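OxyA protein (Actinoplanes teichomyceticus, PDB 5HH3) probably catalyses an oxidative phenolic coupling (peptide cyclisation) step in glycopeptide antibiotic biosynthesis as a heme-dependent cytochrome P450. Local coordinates at residues B[165-176]-B[188-196]; B[243-254]-B[357-366]. All coordinates share one frame; numbering follows the deposited sequence.

Interaction 1. Residues B[165-176]-B[188-196]; sequences DQADLARSLHAS and AGNKFMTYM
The Phe-192 ring is held between two aliphatic groups: Leu-173 sets CD1 over the centre of one face, 4.0 Å from the centroid, a CH-pi contact, while CG of Met-196, from the ring's own helix, covers the opposite face toward the rim. The Tyr-195 ring is met at its edge, near its plane, by the carboxylate of Asp-165. Its OH donates a 2.5 Å hydrogen bond to Asp-165 OD2, taken on the anti side and 33° out of the carboxylate plane, which stands steeply against the ring. A tyrosine suits this partly exposed end because its ring packs while its hydroxyl reaches the acid. Leu-169 fills the angle between the two rings, with CD1 3.7 Å from Phe-192 CD1 and 3.6 Å from Tyr-195 CG; its CG lies anti to the backbone N (chi1 -173°), which carries the branch across to them. The segments lie on helices 163-178 and 182-205, consecutive in the chain, which correspond to helices F and G of the P450 fold; the segment axes approach to 7.8 Å with their N-to-C directions 135° apart. Small residues allow the closest backbone approach: Ala-188 CB packs tightly on Ala-175 CB at 3.5 Å, and Ser-176 CB lies 3.5 Å from Gly-189 N. Ser-172 fits the same close interface because its OG turns back to bond Asp-168 O, satisfying the hydroxyl within its own helix.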
loop_
_atom_site.group_PDB
_atom_site.type_symbol
_atom_site.label_atom_id
_atom_site.label_comp_id
_atom_site.label_asym_id
_atom_site.label_seq_id
_atom_site.Cartn_x
_atom_site.Cartn_y
_atom_site.Cartn_z
ATOM N N ASP B 165 34.624 4.900 9.934
ATOM C CA ASP B 165 33.464 4.010 10.078
ATOM C C ASP B 165 32.316 4.316 9.140
ATOM O O ASP B 165 31.465 3.456 8.935
ATOM C CB ASP B 165 32.927 4.065 11.515
ATOM C CG ASP B 165 33.915 3.544 12.550
ATOM O OD1 ASP B 165 34.753 2.669 12.234
ATOM O OD2 ASP B 165 33.824 4.004 13.708
ATOM N N GLN B 166 32.275 5.523 8.571
ATOM C CA GLN B 166 31.037 6.035 7.968
ATOM C C GLN B 166 30.552 5.232 6.761
ATOM O O GLN B 166 29.348 4.951 6.650
ATOM C CB GLN B 166 31.168 7.521 7.575
ATOM C CG GLN B 166 31.383 8.451 8.757
ATOM C CD GLN B 166 31.419 9.917 8.374
ATOM O OE1 GLN B 166 31.306 10.260 7.209
ATOM N NE2 GLN B 166 31.559 10.789 9.363
ATOM N N ALA B 167 31.473 4.882 5.866
ATOM C CA ALA B 167 31.120 4.168 4.633
ATOM C C ALA B 167 30.462 2.810 4.916
ATOM O O ALA B 167 29.430 2.487 4.321
ATOM C CB ALA B 167 32.357 3.985 3.755
ATOM N N ASP B 168 31.057 2.036 5.832
ATOM C CA ASP B 168 30.550 0.707 6.208
ATOM C C ASP B 168 29.206 0.801 6.924
ATOM O O ASP B 168 28.297 0.029 6.633
ATOM C CB ASP B 168 31.558 -0.056 7.095
ATOM C CG ASP B 168 32.799 -0.537 6.325
ATOM O OD1 ASP B 168 32.835 -0.432 5.077
ATOM O OD2 ASP B 168 33.751 -1.044 6.973
ATOM N N LEU B 169 29.092 1.756 7.845
ATOM C CA LEU B 169 27.902 1.914 8.666
ATOM C C LEU B 169 26.708 2.367 7.822
ATOM O O LEU B 169 25.625 1.787 7.916
ATOM C CB LEU B 169 28.171 2.901 9.804
ATOM C CG LEU B 169 27.073 3.051 10.863
ATOM C CD1 LEU B 169 26.947 1.791 11.709
ATOM C CD2 LEU B 169 27.365 4.272 11.724
ATOM N N ALA B 170 26.911 3.387 6.991
ATOM C CA ALA B 170 25.861 3.847 6.070
ATOM C C ALA B 170 25.399 2.709 5.150
ATOM O O ALA B 170 24.197 2.487 4.990
ATOM C CB ALA B 170 26.329 5.048 5.256
ATOM N N ARG B 171 26.352 1.964 4.598
ATOM C CA ARG B 171 26.039 0.788 3.764
ATOM C C ARG B 171 25.139 -0.237 4.502
ATOM O O ARG B 171 24.088 -0.639 3.986
ATOM C CB ARG B 171 27.339 0.143 3.283
ATOM C CG ARG B 171 27.197 -0.969 2.251
ATOM C CD ARG B 171 28.544 -1.614 1.932
ATOM N NE ARG B 171 29.596 -0.610 1.721
ATOM C CZ ARG B 171 30.839 -0.633 2.222
ATOM N NH1 ARG B 171 31.297 -1.646 2.971
ATOM N NH2 ARG B 171 31.666 0.373 1.939
ATOM N N SER B 172 25.544 -0.613 5.713
ATOM C CA SER B 172 24.745 -1.492 6.587
ATOM C C SER B 172 23.308 -1.010 6.795
ATOM O O SER B 172 22.373 -1.799 6.692
ATOM C CB SER B 172 25.388 -1.611 7.970
ATOM O OG SER B 172 26.771 -1.807 7.862
ATOM N N LEU B 173 23.150 0.271 7.119
ATOM C CA LEU B 173 21.824 0.853 7.340
ATOM C C LEU B 173 20.985 0.796 6.075
ATOM O O LEU B 173 19.785 0.504 6.145
ATOM C CB LEU B 173 21.910 2.313 7.812
ATOM C CG LEU B 173 20.572 3.068 7.951
ATOM C CD1 LEU B 173 19.651 2.372 8.948
ATOM C CD2 LEU B 173 20.793 4.518 8.347
ATOM N N HIS B 174 21.610 1.109 4.938
ATOM C CA HIS B 174 20.924 1.084 3.648
ATOM C C HIS B 174 20.547 -0.337 3.244
ATOM O O HIS B 174 19.434 -0.554 2.782
ATOM C CB HIS B 174 21.762 1.736 2.547
ATOM C CG HIS B 174 21.159 1.612 1.179
ATOM N ND1 HIS B 174 21.552 0.644 0.275
ATOM C CD2 HIS B 174 20.174 2.317 0.570
ATOM C CE1 HIS B 174 20.845 0.769 -0.836
ATOM N NE2 HIS B 174 20.003 1.776 -0.683
ATOM N N ALA B 175 21.466 -1.288 3.408
ATOM C CA ALA B 175 21.178 -2.711 3.162
ATOM C C ALA B 175 19.929 -3.174 3.916
ATOM O O ALA B 175 18.967 -3.646 3.306
ATOM C CB ALA B 175 22.370 -3.569 3.554
ATOM N N SER B 176 19.942 -2.979 5.235
ATOM C CA SER B 176 18.856 -3.415 6.125
ATOM C C SER B 176 17.464 -2.915 5.711
ATOM O O SER B 176 16.478 -3.619 5.896
ATOM C CB SER B 176 19.150 -2.993 7.569
ATOM O OG SER B 176 19.010 -1.591 7.729
ATOM N N ALA B 188 22.554 -7.143 8.066
ATOM C CA ALA B 188 22.923 -5.737 7.961
ATOM C C ALA B 188 22.360 -4.900 9.122
ATOM O O ALA B 188 23.055 -4.034 9.666
ATOM C CB ALA B 188 22.449 -5.174 6.626
ATOM N N GLY B 189 21.106 -5.159 9.485
ATOM C CA GLY B 189 20.459 -4.498 10.621
ATOM C C GLY B 189 21.213 -4.711 11.923
ATOM O O GLY B 189 21.420 -3.769 12.678
ATOM N N ASN B 190 21.632 -5.950 12.168
ATOM C CA ASN B 190 22.416 -6.298 13.363
ATOM C C ASN B 190 23.819 -5.692 13.363
ATOM O O ASN B 190 24.368 -5.394 14.424
ATOM C CB ASN B 190 22.511 -7.828 13.541
ATOM C CG ASN B 190 21.171 -8.469 13.891
ATOM O OD1 ASN B 190 20.265 -7.821 14.420
ATOM N ND2 ASN B 190 21.047 -9.756 13.596
ATOM N N LYS B 191 24.397 -5.512 12.179
ATOM C CA LYS B 191 25.707 -4.870 12.067
ATOM C C LYS B 191 25.570 -3.386 12.435
ATOM O O LYS B 191 26.375 -2.850 13.191
ATOM C CB LYS B 191 26.276 -5.060 10.657
ATOM C CG LYS B 191 27.783 -4.914 10.555
ATOM C CD LYS B 191 28.358 -5.921 9.570
ATOM C CE LYS B 191 29.802 -5.598 9.224
ATOM N NZ LYS B 191 29.926 -4.338 8.433
ATOM N N PHE B 192 24.524 -2.747 11.926
ATOM C CA PHE B 192 24.202 -1.358 12.283
ATOM C C PHE B 192 23.912 -1.194 13.785
ATOM O O PHE B 192 24.488 -0.331 14.445
ATOM C CB PHE B 192 23.015 -0.867 11.448
ATOM C CG PHE B 192 22.608 0.543 11.743
ATOM C CD1 PHE B 192 23.293 1.606 11.181
ATOM C CD2 PHE B 192 21.535 0.813 12.590
ATOM C CE1 PHE B 192 22.925 2.916 11.451
ATOM C CE2 PHE B 192 21.162 2.119 12.864
ATOM C CZ PHE B 192 21.863 3.174 12.295
ATOM N N MET B 193 23.039 -2.049 14.312
ATOM C CA MET B 193 22.630 -2.011 15.727
ATOM C C MET B 193 23.750 -2.238 16.738
ATOM O O MET B 193 23.775 -1.580 17.781
ATOM C CB MET B 193 21.527 -3.044 15.988
ATOM C CG MET B 193 20.181 -2.677 15.392
ATOM S SD MET B 193 19.449 -1.240 16.191
ATOM C CE MET B 193 19.164 -1.873 17.853
ATOM N N THR B 194 24.646 -3.183 16.450
ATOM C CA THR B 194 25.780 -3.465 17.329
ATOM C C THR B 194 26.722 -2.264 17.392
ATOM O O THR B 194 27.241 -1.943 18.458
ATOM C CB THR B 194 26.576 -4.713 16.876
ATOM O OG1 THR B 194 25.684 -5.817 16.714
ATOM C CG2 THR B 194 27.651 -5.089 17.892
ATOM N N TYR B 195 26.942 -1.607 16.252
ATOM C CA TYR B 195 27.741 -0.385 16.233
ATOM C C TYR B 195 27.065 0.704 17.093
ATOM O O TYR B 195 27.690 1.255 17.998
ATOM C CB TYR B 195 27.964 0.106 14.798
ATOM C CG TYR B 195 28.939 1.258 14.713
ATOM C CD1 TYR B 195 28.512 2.559 14.947
ATOM C CD2 TYR B 195 30.295 1.050 14.428
ATOM C CE1 TYR B 195 29.383 3.625 14.886
ATOM C CE2 TYR B 195 31.182 2.120 14.367
ATOM C CZ TYR B 195 30.704 3.410 14.593
ATOM O OH TYR B 195 31.512 4.508 14.555
ATOM N N MET B 196 25.787 0.974 16.840
ATOM C CA MET B 196 25.066 2.036 17.568
ATOM C C MET B 196 24.944 1.776 19.076
ATOM O O MET B 196 25.076 2.705 19.876
ATOM C CB MET B 196 23.673 2.263 16.975
ATOM C CG MET B 196 23.662 2.783 15.545
ATOM S SD MET B 196 24.671 4.243 15.199
ATOM C CE MET B 196 24.193 5.262 16.585
#

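Interaction 2. Residues B[243-254]-B[357-366]; sequences VARFLAAGAWLM and VFRTAIPALA. With HEM (protoporphyrin IX containing Fe), chain G; ACT (acetate ion), chain O.
Phe-246 lays its ring over one face of Phe-358 in a face-to-face stack, the centroids 3.9 Å apart and the planes 20° from parallel. Phe-246 CD1 sits over the centre of the Phe-358 ring, 3.4 Å from Phe-358 CE1, so the two flat surfaces overlap broadly. Phe-358 CG lies anti to its carbonyl carbon (chi1 -55°), directing the ring along the interface toward the heme; its edge meets the porphyrin methyl CMC, with CZ 3.7 Å from that carbon. Val-243 likewise works in two directions: CG1 packs on Val-357 CG1, and CG2 rests against the heme vinyl carbon CAB at 3.7 Å. Beta-branched valine offers a methyl to each neighbour.

Leu-247 is a knob in a hole formed by Val-357, Phe-358, Ala-361 and Ile-362; CD2 reaches Ala-361 CB at 4.0 Å, the small Ala-361 being one of the four residues round the knob. Farther along, Met-254 reaches across with an unbranched chain bent at its last torsion, which suits it to follow the groove between Ile-362, Leu-365 and Ala-366. Its SD touches Ile-362 CG2 at 3.7 Å, and CE turns in against Leu-365 and Ala-366. No hydrogen bond joins the segments: the buried interface is wholly apolar in its side chains, and the segment axes, 10.8 Å apart at closest approach and inclined at 33°, are held apart by side chains such as Phe-246, Phe-358 and Met-254.

Ile-279 and Leu-275 of helix 274-282 add aliphatic packing round the ring pair, touching Phe-246 and Phe-358 respectively. Helix 225-256 is the long I-helix of cytochromes P450 and 351-368 is the L-helix, which follows the axial ligand Cys-348; their packing beside the porphyrin is characteristic of the P450 helical core that cradles the heme.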
loop_
_atom_site.group_PDB
_atom_site.type_symbol
_atom_site.label_atom_id
_atom_site.label_comp_id
_atom_site.label_asym_id
_atom_site.label_seq_id
_atom_site.Cartn_x
_atom_site.Cartn_y
_atom_site.Cartn_z
ATOM N N VAL B 243 18.298 15.092 1.943
ATOM C CA VAL B 243 19.345 16.046 1.632
ATOM C C VAL B 243 19.985 15.730 0.273
ATOM O O VAL B 243 20.197 16.630 -0.512
ATOM C CB VAL B 243 20.411 16.096 2.736
ATOM C CG1 VAL B 243 21.643 16.896 2.300
ATOM C CG2 VAL B 243 19.801 16.672 4.016
ATOM N N ALA B 244 20.314 14.463 0.026
ATOM C CA ALA B 244 20.887 14.055 -1.252
ATOM C C ALA B 244 19.973 14.368 -2.433
ATOM O O ALA B 244 20.441 14.900 -3.456
ATOM C CB ALA B 244 21.232 12.578 -1.239
ATOM N N ARG B 245 18.676 14.064 -2.302
ATOM C CA ARG B 245 17.724 14.313 -3.387
ATOM C C ARG B 245 17.575 15.792 -3.693
ATOM O O ARG B 245 17.503 16.176 -4.860
ATOM C CB ARG B 245 16.353 13.671 -3.108
ATOM C CG ARG B 245 16.372 12.148 -3.288
ATOM C CD ARG B 245 14.996 11.497 -3.146
ATOM N NE ARG B 245 14.323 11.847 -1.908
ATOM C CZ ARG B 245 13.444 12.831 -1.727
ATOM N NH1 ARG B 245 13.057 13.669 -2.710
ATOM N NH2 ARG B 245 12.951 13.000 -0.511
ATOM N N PHE B 246 17.534 16.617 -2.650
ATOM C CA PHE B 246 17.492 18.069 -2.814
ATOM C C PHE B 246 18.740 18.646 -3.514
ATOM O O PHE B 246 18.616 19.498 -4.380
ATOM C CB PHE B 246 17.310 18.754 -1.470
ATOM C CG PHE B 246 17.077 20.219 -1.583
ATOM C CD1 PHE B 246 18.148 21.106 -1.643
ATOM C CD2 PHE B 246 15.782 20.722 -1.656
ATOM C CE1 PHE B 246 17.933 22.463 -1.767
ATOM C CE2 PHE B 246 15.558 22.079 -1.808
ATOM C CZ PHE B 246 16.627 22.953 -1.830
ATOM N N LEU B 247 19.928 18.217 -3.090
ATOM C CA LEU B 247 21.174 18.707 -3.686
ATOM C C LEU B 247 21.286 18.300 -5.163
ATOM O O LEU B 247 21.752 19.085 -5.979
ATOM C CB LEU B 247 22.397 18.216 -2.898
ATOM C CG LEU B 247 22.605 18.814 -1.503
ATOM C CD1 LEU B 247 23.789 18.137 -0.819
ATOM C CD2 LEU B 247 22.798 20.320 -1.567
ATOM N N ALA B 248 20.825 17.093 -5.501
ATOM C CA ALA B 248 20.783 16.658 -6.906
ATOM C C ALA B 248 19.817 17.533 -7.712
ATOM O O ALA B 248 20.171 17.977 -8.800
ATOM C CB ALA B 248 20.423 15.179 -7.028
ATOM N N ALA B 249 18.630 17.810 -7.169
ATOM C CA ALA B 249 17.672 18.686 -7.861
ATOM C C ALA B 249 18.156 20.141 -7.930
ATOM O O ALA B 249 17.899 20.837 -8.920
ATOM C CB ALA B 249 16.292 18.608 -7.234
ATOM N N GLY B 250 18.862 20.588 -6.890
ATOM C CA GLY B 250 19.504 21.892 -6.889
ATOM C C GLY B 250 20.566 22.044 -7.960
ATOM O O GLY B 250 20.578 23.049 -8.681
ATOM N N ALA B 251 21.464 21.054 -8.062
ATOM C CA ALA B 251 22.479 21.052 -9.103
ATOM C C ALA B 251 21.846 21.094 -10.507
ATOM O O ALA B 251 22.383 21.766 -11.405
ATOM C CB ALA B 251 23.400 19.844 -8.965
ATOM N N TRP B 252 20.724 20.391 -10.693
ATOM C CA TRP B 252 20.009 20.398 -11.972
ATOM C C TRP B 252 19.468 21.797 -12.268
ATOM O O TRP B 252 19.653 22.303 -13.371
ATOM C CB TRP B 252 18.890 19.351 -11.970
ATOM C CG TRP B 252 18.100 19.213 -13.250
ATOM C CD1 TRP B 252 18.451 19.649 -14.495
ATOM C CD2 TRP B 252 16.843 18.541 -13.409
ATOM N NE1 TRP B 252 17.485 19.319 -15.407
ATOM C CE2 TRP B 252 16.492 18.630 -14.775
ATOM C CE3 TRP B 252 15.977 17.875 -12.528
ATOM C CZ2 TRP B 252 15.311 18.087 -15.284
ATOM C CZ3 TRP B 252 14.800 17.335 -13.031
ATOM C CH2 TRP B 252 14.478 17.442 -14.399
ATOM N N LEU B 253 18.826 22.420 -11.277
ATOM C CA LEU B 253 18.324 23.786 -11.412
ATOM C C LEU B 253 19.448 24.783 -11.718
ATOM O O LEU B 253 19.253 25.710 -12.523
ATOM C CB LEU B 253 17.537 24.222 -10.164
ATOM C CG LEU B 253 16.786 25.561 -10.241
ATOM C CD1 LEU B 253 15.666 25.508 -11.253
ATOM C CD2 LEU B 253 16.228 25.963 -8.895
ATOM N N MET B 254 20.619 24.588 -11.102
ATOM C CA MET B 254 21.783 25.437 -11.388
ATOM C C MET B 254 22.315 25.292 -12.816
ATOM O O MET B 254 22.594 26.295 -13.462
ATOM C CB MET B 254 22.913 25.178 -10.405
ATOM C CG MET B 254 22.549 25.557 -8.971
ATOM S SD MET B 254 23.804 25.010 -7.803
ATOM C CE MET B 254 25.212 25.883 -8.525
ATOM N N VAL B 357 23.256 22.690 5.340
ATOM C CA VAL B 357 23.886 21.944 4.258
ATOM C C VAL B 357 23.627 22.622 2.892
ATOM O O VAL B 357 24.546 22.782 2.122
ATOM C CB VAL B 357 23.459 20.457 4.248
ATOM C CG1 VAL B 357 23.970 19.736 3.000
ATOM C CG2 VAL B 357 23.992 19.757 5.492
ATOM N N PHE B 358 22.393 23.050 2.636
ATOM C CA PHE B 358 22.041 23.635 1.347
ATOM C C PHE B 358 22.665 25.007 1.177
ATOM O O PHE B 358 23.186 25.311 0.102
ATOM C CB PHE B 358 20.531 23.768 1.160
ATOM C CG PHE B 358 19.747 22.485 1.336
ATOM C CD1 PHE B 358 20.305 21.237 1.100
ATOM C CD2 PHE B 358 18.407 22.549 1.732
ATOM C CE1 PHE B 358 19.529 20.071 1.260
ATOM C CE2 PHE B 358 17.641 21.399 1.894
ATOM C CZ PHE B 358 18.197 20.164 1.651
ATOM N N ARG B 359 22.601 25.809 2.249
ATOM C CA ARG B 359 23.160 27.172 2.296
ATOM C C ARG B 359 24.664 27.166 2.043
ATOM O O ARG B 359 25.214 28.141 1.561
ATOM C CB ARG B 359 22.862 27.843 3.661
ATOM C CG ARG B 359 23.740 29.042 4.033
ATOM C CD ARG B 359 23.194 29.814 5.228
ATOM N NE ARG B 359 22.321 28.989 6.046
ATOM C CZ ARG B 359 22.646 28.499 7.237
ATOM N NH1 ARG B 359 23.829 28.752 7.768
ATOM N NH2 ARG B 359 21.777 27.753 7.885
ATOM N N THR B 360 25.322 26.066 2.405
ATOM C CA THR B 360 26.757 25.911 2.266
ATOM C C THR B 360 27.112 25.280 0.933
ATOM O O THR B 360 27.968 25.800 0.217
ATOM C CB THR B 360 27.328 25.051 3.423
ATOM O OG1 THR B 360 26.941 25.639 4.675
ATOM C CG2 THR B 360 28.852 24.991 3.365
ATOM N N ALA B 361 26.467 24.166 0.591
ATOM C CA ALA B 361 26.862 23.404 -0.597
ATOM C C ALA B 361 26.501 24.064 -1.936
ATOM O O ALA B 361 27.258 23.939 -2.907
ATOM C CB ALA B 361 26.341 21.977 -0.527
ATOM N N ILE B 362 25.380 24.773 -1.997
ATOM C CA ILE B 362 24.941 25.357 -3.263
ATOM C C ILE B 362 25.850 26.518 -3.709
ATOM O O ILE B 362 26.294 26.521 -4.857
ATOM C CB ILE B 362 23.439 25.764 -3.241
ATOM C CG1 ILE B 362 22.539 24.531 -3.075
ATOM C CG2 ILE B 362 23.052 26.553 -4.483
ATOM C CD1 ILE B 362 22.742 23.461 -4.124
ATOM N N PRO B 363 26.122 27.501 -2.821
ATOM C CA PRO B 363 27.104 28.528 -3.172
ATOM C C PRO B 363 28.476 27.968 -3.465
ATOM O O PRO B 363 29.143 28.459 -4.377
ATOM C CB PRO B 363 27.156 29.404 -1.913
ATOM C CG PRO B 363 25.777 29.271 -1.357
ATOM C CD PRO B 363 25.516 27.798 -1.513
ATOM N N ALA B 364 28.900 26.955 -2.706
ATOM C CA ALA B 364 30.188 26.292 -2.979
ATOM C C ALA B 364 30.273 25.747 -4.414
ATOM O O ALA B 364 31.272 25.952 -5.107
ATOM C CB ALA B 364 30.416 25.172 -1.996
ATOM N N LEU B 365 29.205 25.074 -4.851
ATOM C CA LEU B 365 29.097 24.574 -6.218
ATOM C C LEU B 365 29.120 25.692 -7.256
ATOM O O LEU B 365 29.847 25.592 -8.225
ATOM C CB LEU B 365 27.836 23.732 -6.395
ATOM C CG LEU B 365 27.556 23.166 -7.794
ATOM C CD1 LEU B 365 28.763 22.471 -8.405
ATOM C CD2 LEU B 365 26.382 22.215 -7.744
ATOM N N ALA B 366 28.308 26.731 -7.065
ATOM C CA ALA B 366 28.271 27.864 -8.004
ATOM C C ALA B 366 29.646 28.521 -8.175
ATOM O O ALA B 366 30.022 28.832 -9.290
ATOM C CB ALA B 366 27.245 28.899 -7.571
HETATM C CHA HEM G . 9.406 15.731 9.184
HETATM C CHB HEM G . 14.095 14.943 10.143
HETATM C CHC HEM G . 15.281 16.991 5.891
HETATM C CHD HEM G . 10.617 17.829 5.006
HETATM C C1A HEM G . 10.574 15.321 9.782
HETATM C C2A HEM G . 10.630 14.564 10.985
HETATM C C3A HEM G . 11.946 14.352 11.263
HETATM C C4A HEM G . 12.711 14.968 10.232
HETATM C CMA HEM G . 12.504 13.582 12.433
HETATM C CAA HEM G . 9.440 14.103 11.805
HETATM C CBA HEM G . 9.078 15.201 12.804
HETATM C CGA HEM G . 7.874 14.885 13.676
HETATM O O1A HEM G . 6.996 14.055 13.333
HETATM O O2A HEM G . 7.735 15.485 14.775
HETATM C C1B HEM G . 14.849 15.423 9.054
HETATM C C2B HEM G . 16.280 15.340 8.956
HETATM C C3B HEM G . 16.633 15.915 7.754
HETATM C C4B HEM G . 15.353 16.352 7.132
HETATM C CMB HEM G . 17.224 14.741 9.977
HETATM C CAB HEM G . 17.961 16.153 7.133
HETATM C CBB HEM G . 19.160 15.965 7.691
HETATM C C1C HEM G . 14.123 17.398 5.241
HETATM C C2C HEM G . 14.068 18.030 3.980
HETATM C C3C HEM G . 12.712 18.269 3.716
HETATM C C4C HEM G . 11.975 17.777 4.849
HETATM C CMC HEM G . 15.253 18.359 3.091
HETATM C CAC HEM G . 12.067 18.918 2.546
HETATM C CBC HEM G . 12.681 19.477 1.506
HETATM C C1D HEM G . 9.945 17.297 6.106
HETATM C C2D HEM G . 8.469 17.342 6.174
HETATM C C3D HEM G . 8.124 16.759 7.331
HETATM C C4D HEM G . 9.404 16.364 7.957
HETATM C CMD HEM G . 7.475 17.897 5.178
HETATM C CAD HEM G . 6.699 16.575 7.836
HETATM C CBD HEM G . 5.988 15.323 7.301
HETATM C CGD HEM G . 4.558 15.224 7.857
HETATM O O1D HEM G . 3.807 14.268 7.593
HETATM O O2D HEM G . 4.054 16.085 8.591
HETATM N NA HEM G . 11.856 15.576 9.339
HETATM N NB HEM G . 14.368 16.049 7.975
HETATM N NC HEM G . 12.865 17.294 5.764
HETATM N ND HEM G . 10.467 16.733 7.213
HETATM FE FE HEM G . 12.332 16.415 7.586
HETATM C C ACT O . 12.508 10.262 2.574
HETATM O O ACT O . 13.011 9.221 3.051
HETATM O OXT ACT O . 13.151 11.010 1.803
HETATM C CH3 ACT O . 11.096 10.618 2.939
HETATM O O HOH W 1 12.132 14.465 6.821
#

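Overall arrangement
Following the chain from the N terminus, the earlier helices and strands come first; helix 163-178 then turns into helix 182-205, and interaction 1 closes over a connection of 11 residues. Only afterwards does the chain enter helix 225-256, where interaction 2 opens; 102 residues, including helix 274-282 and several strands, pass before helix 351-368 closes it. The two loops therefore lie in series, neither nested nor crossed. The centres of interactions 1 and 2 are about 26 Å apart, and the nearest atoms of interactions 1 and 2 about 10 Å, without touching. Helix 225-256 links them: Leu-173 and Met-196 of interaction 1 pack on its earlier part, whereas its later part pairs with helix 351-368 in the buried core beside the heme.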